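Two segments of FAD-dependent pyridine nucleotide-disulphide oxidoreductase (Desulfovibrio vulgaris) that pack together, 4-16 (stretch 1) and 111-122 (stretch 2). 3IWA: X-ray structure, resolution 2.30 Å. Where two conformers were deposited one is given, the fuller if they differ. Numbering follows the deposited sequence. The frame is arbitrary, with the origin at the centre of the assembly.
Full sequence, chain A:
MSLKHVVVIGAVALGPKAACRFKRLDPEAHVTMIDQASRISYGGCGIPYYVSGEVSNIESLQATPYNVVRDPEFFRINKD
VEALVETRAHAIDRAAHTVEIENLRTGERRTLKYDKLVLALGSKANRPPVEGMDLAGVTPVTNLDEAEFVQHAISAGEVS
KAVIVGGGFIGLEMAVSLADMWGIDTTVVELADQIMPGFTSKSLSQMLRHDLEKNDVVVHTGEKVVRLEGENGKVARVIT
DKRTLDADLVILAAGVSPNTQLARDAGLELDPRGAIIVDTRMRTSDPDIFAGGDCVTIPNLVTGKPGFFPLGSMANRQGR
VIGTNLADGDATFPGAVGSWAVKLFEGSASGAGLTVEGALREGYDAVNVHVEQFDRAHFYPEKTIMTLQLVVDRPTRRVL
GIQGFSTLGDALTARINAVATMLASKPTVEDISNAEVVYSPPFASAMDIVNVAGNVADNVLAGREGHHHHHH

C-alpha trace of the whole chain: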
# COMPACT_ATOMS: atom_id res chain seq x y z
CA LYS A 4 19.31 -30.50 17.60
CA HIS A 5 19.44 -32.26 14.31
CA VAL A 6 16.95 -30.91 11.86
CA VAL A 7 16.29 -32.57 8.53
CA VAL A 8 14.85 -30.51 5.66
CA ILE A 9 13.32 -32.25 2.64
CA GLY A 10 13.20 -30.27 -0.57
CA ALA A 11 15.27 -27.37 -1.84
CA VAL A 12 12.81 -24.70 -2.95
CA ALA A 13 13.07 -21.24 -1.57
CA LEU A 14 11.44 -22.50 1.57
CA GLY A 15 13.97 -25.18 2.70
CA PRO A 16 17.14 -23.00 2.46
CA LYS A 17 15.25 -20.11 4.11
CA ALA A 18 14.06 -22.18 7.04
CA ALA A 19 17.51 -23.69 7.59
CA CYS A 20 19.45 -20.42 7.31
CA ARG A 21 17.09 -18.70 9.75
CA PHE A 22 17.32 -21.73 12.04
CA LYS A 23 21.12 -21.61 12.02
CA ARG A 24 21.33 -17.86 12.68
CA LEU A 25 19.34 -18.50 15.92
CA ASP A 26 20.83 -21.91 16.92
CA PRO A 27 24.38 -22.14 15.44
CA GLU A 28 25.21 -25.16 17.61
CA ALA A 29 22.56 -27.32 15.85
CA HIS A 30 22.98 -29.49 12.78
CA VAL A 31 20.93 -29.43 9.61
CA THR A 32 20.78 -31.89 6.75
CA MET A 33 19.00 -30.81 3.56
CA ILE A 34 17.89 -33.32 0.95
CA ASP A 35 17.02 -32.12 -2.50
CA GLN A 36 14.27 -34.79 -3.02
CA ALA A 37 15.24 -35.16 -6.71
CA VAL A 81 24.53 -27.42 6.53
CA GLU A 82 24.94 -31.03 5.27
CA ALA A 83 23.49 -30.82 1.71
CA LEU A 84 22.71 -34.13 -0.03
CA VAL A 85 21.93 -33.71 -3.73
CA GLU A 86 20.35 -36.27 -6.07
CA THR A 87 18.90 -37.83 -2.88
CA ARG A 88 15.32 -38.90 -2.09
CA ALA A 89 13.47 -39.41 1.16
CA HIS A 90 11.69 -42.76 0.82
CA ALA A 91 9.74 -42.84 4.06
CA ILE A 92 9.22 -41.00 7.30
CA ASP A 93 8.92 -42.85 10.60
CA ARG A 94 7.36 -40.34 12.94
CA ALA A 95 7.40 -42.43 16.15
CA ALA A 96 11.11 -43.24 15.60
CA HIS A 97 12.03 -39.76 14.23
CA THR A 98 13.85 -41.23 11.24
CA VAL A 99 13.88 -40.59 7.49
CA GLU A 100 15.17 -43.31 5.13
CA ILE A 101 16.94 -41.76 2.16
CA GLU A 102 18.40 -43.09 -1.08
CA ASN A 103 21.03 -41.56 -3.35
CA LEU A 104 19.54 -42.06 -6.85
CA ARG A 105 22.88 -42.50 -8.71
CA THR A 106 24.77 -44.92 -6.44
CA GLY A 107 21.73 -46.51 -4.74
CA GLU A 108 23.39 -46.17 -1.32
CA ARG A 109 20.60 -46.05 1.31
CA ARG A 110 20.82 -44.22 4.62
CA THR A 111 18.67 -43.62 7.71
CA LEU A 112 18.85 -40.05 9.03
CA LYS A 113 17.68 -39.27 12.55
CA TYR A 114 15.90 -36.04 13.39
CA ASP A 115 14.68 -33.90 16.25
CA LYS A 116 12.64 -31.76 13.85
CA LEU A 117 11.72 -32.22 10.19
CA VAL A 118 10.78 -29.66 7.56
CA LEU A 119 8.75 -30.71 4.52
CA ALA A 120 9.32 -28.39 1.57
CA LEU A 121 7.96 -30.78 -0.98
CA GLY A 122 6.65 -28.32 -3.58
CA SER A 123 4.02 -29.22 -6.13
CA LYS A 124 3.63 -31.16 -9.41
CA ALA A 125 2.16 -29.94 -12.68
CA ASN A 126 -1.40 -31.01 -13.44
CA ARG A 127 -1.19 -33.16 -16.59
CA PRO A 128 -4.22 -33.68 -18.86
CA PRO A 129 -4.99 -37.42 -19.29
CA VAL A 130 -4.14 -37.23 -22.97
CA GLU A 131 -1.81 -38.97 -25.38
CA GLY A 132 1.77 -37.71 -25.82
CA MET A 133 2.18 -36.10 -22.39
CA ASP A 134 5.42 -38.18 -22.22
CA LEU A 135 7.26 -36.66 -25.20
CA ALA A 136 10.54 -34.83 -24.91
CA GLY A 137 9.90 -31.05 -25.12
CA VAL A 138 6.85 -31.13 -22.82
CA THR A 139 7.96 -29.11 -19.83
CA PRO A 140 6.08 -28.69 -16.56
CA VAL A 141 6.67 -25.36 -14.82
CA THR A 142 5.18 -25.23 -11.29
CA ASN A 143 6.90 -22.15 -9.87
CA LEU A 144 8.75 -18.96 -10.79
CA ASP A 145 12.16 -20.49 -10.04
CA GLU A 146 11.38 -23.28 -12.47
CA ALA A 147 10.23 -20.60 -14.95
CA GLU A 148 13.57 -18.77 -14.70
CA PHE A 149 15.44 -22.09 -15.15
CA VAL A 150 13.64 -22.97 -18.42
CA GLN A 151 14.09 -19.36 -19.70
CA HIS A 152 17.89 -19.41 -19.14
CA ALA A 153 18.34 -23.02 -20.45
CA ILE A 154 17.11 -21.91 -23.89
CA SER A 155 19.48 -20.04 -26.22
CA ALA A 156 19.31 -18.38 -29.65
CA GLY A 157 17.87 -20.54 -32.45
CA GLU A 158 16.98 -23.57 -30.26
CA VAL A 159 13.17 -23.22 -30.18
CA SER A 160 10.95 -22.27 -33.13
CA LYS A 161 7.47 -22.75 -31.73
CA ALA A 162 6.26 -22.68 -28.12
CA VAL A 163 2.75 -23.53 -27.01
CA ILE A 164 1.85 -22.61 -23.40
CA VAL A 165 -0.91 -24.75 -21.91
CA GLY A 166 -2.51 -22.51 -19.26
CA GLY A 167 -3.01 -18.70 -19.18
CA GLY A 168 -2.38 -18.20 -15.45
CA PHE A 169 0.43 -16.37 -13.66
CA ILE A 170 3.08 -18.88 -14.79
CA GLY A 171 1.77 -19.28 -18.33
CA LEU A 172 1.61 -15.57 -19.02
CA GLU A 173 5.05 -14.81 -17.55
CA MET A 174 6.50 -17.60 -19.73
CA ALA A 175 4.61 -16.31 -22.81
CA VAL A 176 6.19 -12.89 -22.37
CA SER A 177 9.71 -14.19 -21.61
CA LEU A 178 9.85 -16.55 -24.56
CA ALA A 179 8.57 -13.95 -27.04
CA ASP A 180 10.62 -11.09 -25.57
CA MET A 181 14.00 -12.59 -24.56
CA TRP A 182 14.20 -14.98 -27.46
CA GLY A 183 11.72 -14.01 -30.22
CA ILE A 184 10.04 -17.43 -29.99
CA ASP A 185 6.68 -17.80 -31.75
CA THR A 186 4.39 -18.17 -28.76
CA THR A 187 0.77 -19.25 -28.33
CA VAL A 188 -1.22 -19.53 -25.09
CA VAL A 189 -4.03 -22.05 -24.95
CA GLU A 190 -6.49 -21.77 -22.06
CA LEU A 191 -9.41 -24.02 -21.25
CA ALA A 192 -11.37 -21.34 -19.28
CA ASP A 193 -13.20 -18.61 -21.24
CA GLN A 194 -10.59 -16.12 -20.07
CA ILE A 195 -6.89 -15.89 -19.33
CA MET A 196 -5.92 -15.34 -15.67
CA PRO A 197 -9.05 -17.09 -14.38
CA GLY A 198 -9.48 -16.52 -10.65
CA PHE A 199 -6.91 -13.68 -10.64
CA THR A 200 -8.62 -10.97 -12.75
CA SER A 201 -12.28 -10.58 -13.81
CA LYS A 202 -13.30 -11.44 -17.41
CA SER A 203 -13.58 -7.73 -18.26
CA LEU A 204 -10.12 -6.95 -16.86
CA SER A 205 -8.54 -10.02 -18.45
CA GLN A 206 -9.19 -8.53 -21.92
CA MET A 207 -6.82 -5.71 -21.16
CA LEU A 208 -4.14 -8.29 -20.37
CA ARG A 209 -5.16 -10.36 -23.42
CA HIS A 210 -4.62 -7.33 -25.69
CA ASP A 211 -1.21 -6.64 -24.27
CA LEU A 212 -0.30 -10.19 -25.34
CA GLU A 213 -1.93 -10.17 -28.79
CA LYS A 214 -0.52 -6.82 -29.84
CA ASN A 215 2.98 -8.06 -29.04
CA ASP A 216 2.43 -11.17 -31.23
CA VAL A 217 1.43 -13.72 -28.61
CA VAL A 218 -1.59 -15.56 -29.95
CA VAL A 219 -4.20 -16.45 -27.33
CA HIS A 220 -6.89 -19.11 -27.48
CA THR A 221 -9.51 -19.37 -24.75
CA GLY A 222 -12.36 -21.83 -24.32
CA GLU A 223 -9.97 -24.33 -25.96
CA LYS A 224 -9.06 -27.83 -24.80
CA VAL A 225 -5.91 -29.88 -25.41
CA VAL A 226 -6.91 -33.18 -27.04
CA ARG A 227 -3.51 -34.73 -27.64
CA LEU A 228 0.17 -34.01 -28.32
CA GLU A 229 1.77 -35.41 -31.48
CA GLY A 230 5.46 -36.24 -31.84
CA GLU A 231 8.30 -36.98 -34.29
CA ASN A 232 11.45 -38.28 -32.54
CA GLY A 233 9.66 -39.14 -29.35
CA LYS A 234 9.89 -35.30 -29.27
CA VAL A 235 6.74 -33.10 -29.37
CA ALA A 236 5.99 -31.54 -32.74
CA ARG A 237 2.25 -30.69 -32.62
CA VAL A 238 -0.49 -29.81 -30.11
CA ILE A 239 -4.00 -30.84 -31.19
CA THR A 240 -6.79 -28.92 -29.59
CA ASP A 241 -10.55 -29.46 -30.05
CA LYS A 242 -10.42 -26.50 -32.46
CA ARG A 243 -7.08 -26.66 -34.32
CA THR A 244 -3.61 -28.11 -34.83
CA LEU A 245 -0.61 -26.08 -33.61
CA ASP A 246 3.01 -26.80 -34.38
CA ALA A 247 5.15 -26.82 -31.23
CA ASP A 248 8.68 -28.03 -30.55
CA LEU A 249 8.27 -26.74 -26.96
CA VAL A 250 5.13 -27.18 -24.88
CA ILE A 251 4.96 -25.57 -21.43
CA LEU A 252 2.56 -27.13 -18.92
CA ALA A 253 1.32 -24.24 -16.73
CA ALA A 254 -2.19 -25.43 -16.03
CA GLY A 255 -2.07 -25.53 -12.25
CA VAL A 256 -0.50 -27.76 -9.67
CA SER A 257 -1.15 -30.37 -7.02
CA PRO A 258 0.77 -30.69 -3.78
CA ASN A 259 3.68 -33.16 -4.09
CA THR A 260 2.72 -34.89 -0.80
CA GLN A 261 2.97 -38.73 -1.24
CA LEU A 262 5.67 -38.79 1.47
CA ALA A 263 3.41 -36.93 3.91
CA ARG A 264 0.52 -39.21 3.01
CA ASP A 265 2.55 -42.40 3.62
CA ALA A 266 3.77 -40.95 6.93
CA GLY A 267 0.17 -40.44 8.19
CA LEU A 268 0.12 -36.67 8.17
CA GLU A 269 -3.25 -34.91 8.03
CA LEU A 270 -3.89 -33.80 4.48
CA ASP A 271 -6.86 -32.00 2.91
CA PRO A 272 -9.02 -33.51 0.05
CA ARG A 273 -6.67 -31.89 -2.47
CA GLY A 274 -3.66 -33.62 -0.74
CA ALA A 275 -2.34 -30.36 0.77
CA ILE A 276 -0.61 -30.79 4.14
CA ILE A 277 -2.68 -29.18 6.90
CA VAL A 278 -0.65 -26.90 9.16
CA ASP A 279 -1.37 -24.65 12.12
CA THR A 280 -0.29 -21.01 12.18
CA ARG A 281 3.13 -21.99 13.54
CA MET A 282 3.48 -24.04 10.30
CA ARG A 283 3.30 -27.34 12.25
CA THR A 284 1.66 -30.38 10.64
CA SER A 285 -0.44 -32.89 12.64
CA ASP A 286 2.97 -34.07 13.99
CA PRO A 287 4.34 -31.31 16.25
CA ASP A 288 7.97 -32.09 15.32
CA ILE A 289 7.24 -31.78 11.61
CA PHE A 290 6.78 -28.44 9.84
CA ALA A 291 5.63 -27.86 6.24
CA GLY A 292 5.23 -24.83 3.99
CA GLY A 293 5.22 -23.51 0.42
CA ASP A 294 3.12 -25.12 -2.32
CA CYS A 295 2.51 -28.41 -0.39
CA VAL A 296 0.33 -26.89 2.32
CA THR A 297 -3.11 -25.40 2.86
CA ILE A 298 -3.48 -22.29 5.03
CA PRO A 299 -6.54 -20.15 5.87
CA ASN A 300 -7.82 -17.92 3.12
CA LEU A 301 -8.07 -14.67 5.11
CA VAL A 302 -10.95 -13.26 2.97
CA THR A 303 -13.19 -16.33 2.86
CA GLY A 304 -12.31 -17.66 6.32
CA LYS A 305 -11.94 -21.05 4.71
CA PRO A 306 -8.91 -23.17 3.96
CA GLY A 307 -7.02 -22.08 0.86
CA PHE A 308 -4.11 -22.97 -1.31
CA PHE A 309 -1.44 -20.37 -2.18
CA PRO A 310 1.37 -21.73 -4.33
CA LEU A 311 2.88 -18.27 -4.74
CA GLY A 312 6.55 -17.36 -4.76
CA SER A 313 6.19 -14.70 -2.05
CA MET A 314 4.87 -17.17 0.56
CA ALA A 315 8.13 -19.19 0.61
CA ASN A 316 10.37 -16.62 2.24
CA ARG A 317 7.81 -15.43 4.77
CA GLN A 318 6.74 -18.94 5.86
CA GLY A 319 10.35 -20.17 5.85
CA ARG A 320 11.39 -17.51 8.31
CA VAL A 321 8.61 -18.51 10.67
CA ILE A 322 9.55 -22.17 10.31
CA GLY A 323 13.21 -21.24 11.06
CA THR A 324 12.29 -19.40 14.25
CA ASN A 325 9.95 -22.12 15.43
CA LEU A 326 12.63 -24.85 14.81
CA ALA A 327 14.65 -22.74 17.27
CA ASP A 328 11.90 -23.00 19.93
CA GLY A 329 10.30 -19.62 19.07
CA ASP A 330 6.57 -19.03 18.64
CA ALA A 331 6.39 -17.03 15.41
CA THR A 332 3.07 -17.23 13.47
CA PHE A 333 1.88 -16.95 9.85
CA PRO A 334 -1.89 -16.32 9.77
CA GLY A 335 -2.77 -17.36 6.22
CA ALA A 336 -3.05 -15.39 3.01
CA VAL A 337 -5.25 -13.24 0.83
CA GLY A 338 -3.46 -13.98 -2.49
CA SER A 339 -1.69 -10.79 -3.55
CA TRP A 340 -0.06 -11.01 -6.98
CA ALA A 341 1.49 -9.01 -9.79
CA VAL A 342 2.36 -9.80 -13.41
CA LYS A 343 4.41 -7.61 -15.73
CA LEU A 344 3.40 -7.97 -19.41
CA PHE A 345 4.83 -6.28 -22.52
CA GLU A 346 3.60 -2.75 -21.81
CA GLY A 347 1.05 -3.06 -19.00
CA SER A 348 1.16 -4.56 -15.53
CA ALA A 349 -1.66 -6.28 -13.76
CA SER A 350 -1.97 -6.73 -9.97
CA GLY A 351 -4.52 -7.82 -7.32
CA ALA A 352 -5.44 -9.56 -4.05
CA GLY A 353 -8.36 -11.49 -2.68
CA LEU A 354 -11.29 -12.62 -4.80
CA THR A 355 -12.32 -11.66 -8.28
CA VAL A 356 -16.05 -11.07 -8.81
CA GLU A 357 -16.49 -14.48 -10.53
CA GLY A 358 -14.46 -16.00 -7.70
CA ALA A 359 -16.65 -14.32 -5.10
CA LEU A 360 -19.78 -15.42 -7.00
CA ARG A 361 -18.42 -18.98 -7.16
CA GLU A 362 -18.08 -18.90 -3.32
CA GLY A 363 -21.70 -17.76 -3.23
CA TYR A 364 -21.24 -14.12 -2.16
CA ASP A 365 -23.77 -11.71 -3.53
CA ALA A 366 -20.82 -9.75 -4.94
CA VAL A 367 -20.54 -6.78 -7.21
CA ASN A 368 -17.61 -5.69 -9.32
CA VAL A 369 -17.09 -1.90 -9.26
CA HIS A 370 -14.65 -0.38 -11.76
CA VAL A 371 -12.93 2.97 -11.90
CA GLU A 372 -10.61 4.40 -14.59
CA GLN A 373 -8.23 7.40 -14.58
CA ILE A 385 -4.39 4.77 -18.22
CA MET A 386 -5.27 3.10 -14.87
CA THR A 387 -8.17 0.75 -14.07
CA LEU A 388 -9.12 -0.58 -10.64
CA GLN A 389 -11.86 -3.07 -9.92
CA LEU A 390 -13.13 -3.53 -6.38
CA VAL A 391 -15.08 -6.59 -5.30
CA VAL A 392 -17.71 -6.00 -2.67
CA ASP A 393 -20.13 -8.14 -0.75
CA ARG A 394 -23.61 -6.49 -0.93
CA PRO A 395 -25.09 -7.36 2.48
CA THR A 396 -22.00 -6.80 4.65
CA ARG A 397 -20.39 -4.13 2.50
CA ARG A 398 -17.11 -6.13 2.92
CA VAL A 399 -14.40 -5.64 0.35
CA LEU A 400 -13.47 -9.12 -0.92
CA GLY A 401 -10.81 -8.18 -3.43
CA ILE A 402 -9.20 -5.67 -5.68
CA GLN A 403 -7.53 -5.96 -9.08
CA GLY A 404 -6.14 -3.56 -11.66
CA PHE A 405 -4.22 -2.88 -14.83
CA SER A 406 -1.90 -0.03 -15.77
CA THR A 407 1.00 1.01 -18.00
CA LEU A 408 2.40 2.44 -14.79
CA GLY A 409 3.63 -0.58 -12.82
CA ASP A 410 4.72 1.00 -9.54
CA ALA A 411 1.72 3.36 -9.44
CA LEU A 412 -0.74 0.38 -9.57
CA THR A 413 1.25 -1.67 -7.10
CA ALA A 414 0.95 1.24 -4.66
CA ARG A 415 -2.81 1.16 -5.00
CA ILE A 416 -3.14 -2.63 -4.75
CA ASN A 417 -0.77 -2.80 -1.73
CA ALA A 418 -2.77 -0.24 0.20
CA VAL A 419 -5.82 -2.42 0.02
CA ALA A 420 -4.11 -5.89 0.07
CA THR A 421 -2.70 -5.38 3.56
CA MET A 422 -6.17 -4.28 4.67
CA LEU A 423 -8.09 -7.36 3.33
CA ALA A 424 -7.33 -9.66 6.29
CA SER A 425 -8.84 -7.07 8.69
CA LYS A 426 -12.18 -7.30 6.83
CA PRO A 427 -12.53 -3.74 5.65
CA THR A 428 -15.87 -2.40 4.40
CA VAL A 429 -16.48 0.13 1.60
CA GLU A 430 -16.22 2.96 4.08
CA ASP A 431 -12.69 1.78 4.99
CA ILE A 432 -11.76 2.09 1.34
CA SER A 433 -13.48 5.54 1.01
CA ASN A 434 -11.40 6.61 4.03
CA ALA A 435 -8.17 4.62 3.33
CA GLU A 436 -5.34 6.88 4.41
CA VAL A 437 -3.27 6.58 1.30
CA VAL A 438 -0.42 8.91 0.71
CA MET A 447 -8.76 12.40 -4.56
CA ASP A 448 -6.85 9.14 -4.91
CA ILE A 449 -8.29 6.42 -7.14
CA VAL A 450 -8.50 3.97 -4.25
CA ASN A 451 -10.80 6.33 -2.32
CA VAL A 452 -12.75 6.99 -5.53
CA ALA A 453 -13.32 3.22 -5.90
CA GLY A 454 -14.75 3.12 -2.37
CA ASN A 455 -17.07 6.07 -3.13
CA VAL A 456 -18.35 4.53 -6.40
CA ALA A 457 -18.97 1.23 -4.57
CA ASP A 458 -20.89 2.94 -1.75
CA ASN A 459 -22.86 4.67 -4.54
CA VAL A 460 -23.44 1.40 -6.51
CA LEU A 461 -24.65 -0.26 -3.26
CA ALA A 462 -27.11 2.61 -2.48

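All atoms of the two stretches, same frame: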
# COMPACT_ATOMS: atom_id res chain seq x y z
N LYS A 4 20.34 -30.16 18.64
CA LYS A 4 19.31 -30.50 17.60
C LYS A 4 19.85 -30.89 16.25
O LYS A 4 20.68 -30.20 15.67
CB LYS A 4 18.36 -29.32 17.34
CG LYS A 4 17.06 -29.30 18.16
CD LYS A 4 16.03 -28.36 17.50
CE LYS A 4 15.03 -27.84 18.51
NZ LYS A 4 15.75 -26.79 19.28
N HIS A 5 19.32 -31.98 15.73
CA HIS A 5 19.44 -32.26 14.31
C HIS A 5 18.10 -31.98 13.66
O HIS A 5 17.04 -32.45 14.09
CB HIS A 5 19.88 -33.70 14.00
CG HIS A 5 20.25 -33.91 12.56
ND1 HIS A 5 20.18 -35.14 11.94
CD2 HIS A 5 20.67 -33.03 11.62
CE1 HIS A 5 20.56 -35.01 10.68
NE2 HIS A 5 20.86 -33.74 10.45
N VAL A 6 18.14 -31.17 12.62
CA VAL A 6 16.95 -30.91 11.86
C VAL A 6 17.22 -31.40 10.45
O VAL A 6 18.27 -31.15 9.88
CB VAL A 6 16.62 -29.42 11.85
CG1 VAL A 6 15.57 -29.11 10.77
CG2 VAL A 6 16.15 -29.03 13.22
N VAL A 7 16.24 -32.12 9.91
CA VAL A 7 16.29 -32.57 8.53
C VAL A 7 15.27 -31.76 7.70
O VAL A 7 14.15 -31.56 8.11
CB VAL A 7 15.99 -34.07 8.46
CG1 VAL A 7 15.74 -34.51 7.01
CG2 VAL A 7 17.14 -34.85 9.09
N VAL A 8 15.69 -31.29 6.54
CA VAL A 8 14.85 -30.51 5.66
C VAL A 8 14.75 -31.25 4.33
O VAL A 8 15.76 -31.52 3.73
CB VAL A 8 15.47 -29.10 5.46
CG1 VAL A 8 14.70 -28.35 4.45
CG2 VAL A 8 15.49 -28.37 6.76
N ILE A 9 13.54 -31.56 3.89
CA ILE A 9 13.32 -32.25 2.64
C ILE A 9 12.76 -31.33 1.58
O ILE A 9 11.61 -30.90 1.66
CB ILE A 9 12.34 -33.40 2.78
CG1 ILE A 9 12.92 -34.49 3.64
CG2 ILE A 9 11.98 -33.98 1.40
CD1 ILE A 9 11.90 -35.45 4.05
N GLY A 10 13.56 -31.10 0.56
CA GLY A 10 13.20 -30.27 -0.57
C GLY A 10 14.10 -29.06 -0.55
O GLY A 10 14.39 -28.50 0.51
N ALA A 11 14.59 -28.66 -1.71
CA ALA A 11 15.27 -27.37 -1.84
C ALA A 11 14.41 -26.53 -2.77
O ALA A 11 14.35 -26.78 -3.97
CB ALA A 11 16.70 -27.55 -2.38
N VAL A 12 13.68 -25.57 -2.19
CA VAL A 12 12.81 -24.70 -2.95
C VAL A 12 13.42 -23.31 -2.73
O VAL A 12 14.62 -23.06 -2.99
CB VAL A 12 11.30 -24.87 -2.50
CG1 VAL A 12 10.66 -26.10 -3.12
CG2 VAL A 12 11.16 -24.99 -1.00
N ALA A 13 12.59 -22.37 -2.31
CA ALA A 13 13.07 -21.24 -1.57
C ALA A 13 12.93 -21.67 -0.12
O ALA A 13 13.84 -21.49 0.67
CB ALA A 13 12.21 -20.00 -1.87
N LEU A 14 11.81 -22.31 0.20
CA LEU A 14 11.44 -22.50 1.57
C LEU A 14 12.45 -23.26 2.45
O LEU A 14 12.71 -22.82 3.58
CB LEU A 14 10.04 -23.10 1.69
CG LEU A 14 9.53 -23.13 3.13
CD1 LEU A 14 8.24 -22.34 3.31
CD2 LEU A 14 9.36 -24.57 3.60
N GLY A 15 13.00 -24.37 1.95
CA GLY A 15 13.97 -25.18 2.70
C GLY A 15 15.20 -24.40 3.14
O GLY A 15 15.43 -24.25 4.34
N PRO A 16 15.97 -23.87 2.18
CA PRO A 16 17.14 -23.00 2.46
C PRO A 16 16.80 -21.85 3.41
O PRO A 16 17.57 -21.55 4.33
CB PRO A 16 17.54 -22.46 1.08
CG PRO A 16 17.06 -23.51 0.13
CD PRO A 16 15.80 -24.08 0.73
N THR A 111 19.73 -43.95 6.76
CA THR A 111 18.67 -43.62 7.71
C THR A 111 19.13 -42.44 8.55
O THR A 111 20.03 -42.57 9.39
CB THR A 111 18.33 -44.82 8.61
OG1 THR A 111 17.49 -45.73 7.89
CG2 THR A 111 17.59 -44.38 9.86
N LEU A 112 18.53 -41.27 8.29
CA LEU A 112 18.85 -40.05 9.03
C LEU A 112 17.97 -40.02 10.25
O LEU A 112 16.82 -40.44 10.19
CB LEU A 112 18.53 -38.82 8.18
CG LEU A 112 19.28 -38.61 6.86
CD1 LEU A 112 18.72 -37.37 6.17
CD2 LEU A 112 20.80 -38.48 7.10
N LYS A 113 18.49 -39.51 11.36
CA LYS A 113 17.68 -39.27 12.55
C LYS A 113 17.42 -37.77 12.74
O LYS A 113 18.28 -36.92 12.41
CB LYS A 113 18.32 -39.90 13.79
CG LYS A 113 17.30 -40.64 14.69
CD LYS A 113 16.76 -39.77 15.81
CE LYS A 113 15.73 -40.51 16.67
NZ LYS A 113 15.14 -39.61 17.72
N TYR A 114 16.25 -37.43 13.27
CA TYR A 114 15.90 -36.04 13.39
C TYR A 114 15.24 -35.73 14.71
O TYR A 114 14.56 -36.57 15.29
CB TYR A 114 15.03 -35.57 12.21
CG TYR A 114 13.61 -36.10 12.19
CD1 TYR A 114 12.62 -35.53 12.96
CD2 TYR A 114 13.27 -37.16 11.37
CE1 TYR A 114 11.32 -36.01 12.93
CE2 TYR A 114 11.98 -37.64 11.32
CZ TYR A 114 11.01 -37.07 12.10
OH TYR A 114 9.74 -37.57 12.04
N ASP A 115 15.47 -34.50 15.17
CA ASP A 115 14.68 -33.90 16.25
C ASP A 115 13.49 -33.13 15.67
O ASP A 115 12.43 -33.12 16.27
CB ASP A 115 15.56 -32.93 17.04
CG ASP A 115 16.74 -33.64 17.71
OD1 ASP A 115 16.49 -34.16 18.81
OD2 ASP A 115 17.88 -33.67 17.14
N LYS A 116 13.70 -32.47 14.52
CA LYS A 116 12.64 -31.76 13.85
C LYS A 116 12.82 -31.97 12.36
O LYS A 116 13.93 -32.03 11.89
CB LYS A 116 12.69 -30.26 14.15
CG LYS A 116 12.56 -29.85 15.61
CD LYS A 116 11.21 -30.14 16.20
CE LYS A 116 11.25 -29.98 17.73
NZ LYS A 116 9.92 -30.28 18.36
N LEU A 117 11.72 -32.07 11.65
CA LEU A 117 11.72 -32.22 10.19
C LEU A 117 10.98 -31.06 9.50
O LEU A 117 9.94 -30.59 9.98
CB LEU A 117 11.03 -33.54 9.82
CG LEU A 117 11.01 -34.04 8.37
CD1 LEU A 117 12.43 -34.24 7.76
CD2 LEU A 117 10.21 -35.33 8.31
N VAL A 118 11.50 -30.61 8.38
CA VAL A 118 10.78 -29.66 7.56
C VAL A 118 10.48 -30.26 6.18
O VAL A 118 11.40 -30.64 5.48
CB VAL A 118 11.58 -28.34 7.35
CG1 VAL A 118 10.86 -27.41 6.28
CG2 VAL A 118 11.81 -27.63 8.66
N LEU A 119 9.20 -30.28 5.82
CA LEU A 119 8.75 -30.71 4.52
C LEU A 119 8.54 -29.53 3.56
O LEU A 119 7.63 -28.75 3.70
CB LEU A 119 7.49 -31.55 4.67
CG LEU A 119 7.61 -32.78 5.61
CD1 LEU A 119 6.32 -33.54 5.69
CD2 LEU A 119 8.72 -33.70 5.14
N ALA A 120 9.44 -29.40 2.60
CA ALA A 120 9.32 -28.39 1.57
C ALA A 120 9.19 -29.11 0.24
O ALA A 120 10.07 -29.04 -0.59
CB ALA A 120 10.56 -27.51 1.57
N LEU A 121 8.09 -29.82 0.08
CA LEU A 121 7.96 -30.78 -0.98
C LEU A 121 7.50 -30.20 -2.29
O LEU A 121 7.53 -30.90 -3.29
CB LEU A 121 6.99 -31.89 -0.58
CG LEU A 121 7.29 -32.58 0.74
CD1 LEU A 121 6.23 -33.61 1.00
CD2 LEU A 121 8.65 -33.20 0.73
N GLY A 122 7.05 -28.94 -2.31
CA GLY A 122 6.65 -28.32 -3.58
C GLY A 122 5.40 -28.95 -4.18
O GLY A 122 4.62 -29.62 -3.50

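Strands 5-9 and 116-119 lie side by side in parallel, their axes 14° apart, and the register runs from Val6 beside Lys116 to Ile9 beside Leu119. Hydrogen bonding follows the parallel rule: alternate residues of one strand bond to both neighbours of the residue they face. Val7 N donates to Lys116 O (3.0 Å) and Val7 O accepts from Val118 N (2.8 Å); Ile9 N to Val118 O and Ala120 N to Ile9 O, both 2.8 Å, repeat the step.

At the N-terminal end, polar groups extend the pairing. Asp115 OD2 accepts a hydrogen bond from His5 N at 2.6 Å, while Asp115 N donates to His5 O at 2.8 Å, so one residue grips both backbone polar atoms of the other. The His5 ring adds a bond at its edge, ND1 to Lys113 O (2.6 Å).

Apolar contacts form on both faces of the sheet. On one, Val7 CG1 meets Leu117 CD1 (3.4 Å), and Ile9 reaches Leu121, CG2 to CD2 (3.5 Å). On the other, Val8 CG2 packs on Val118 CB (4.0 Å), and Val6 CG2 lies 3.8 Å from Lys116 CB.

Beyond the strand, Val12 CG2 and Leu14 CD2 close on Ala120 CB at 3.6 and 3.8 Å. Gly10 is a steric requirement: a CB there would lie 1.9 Å from Ala120 O.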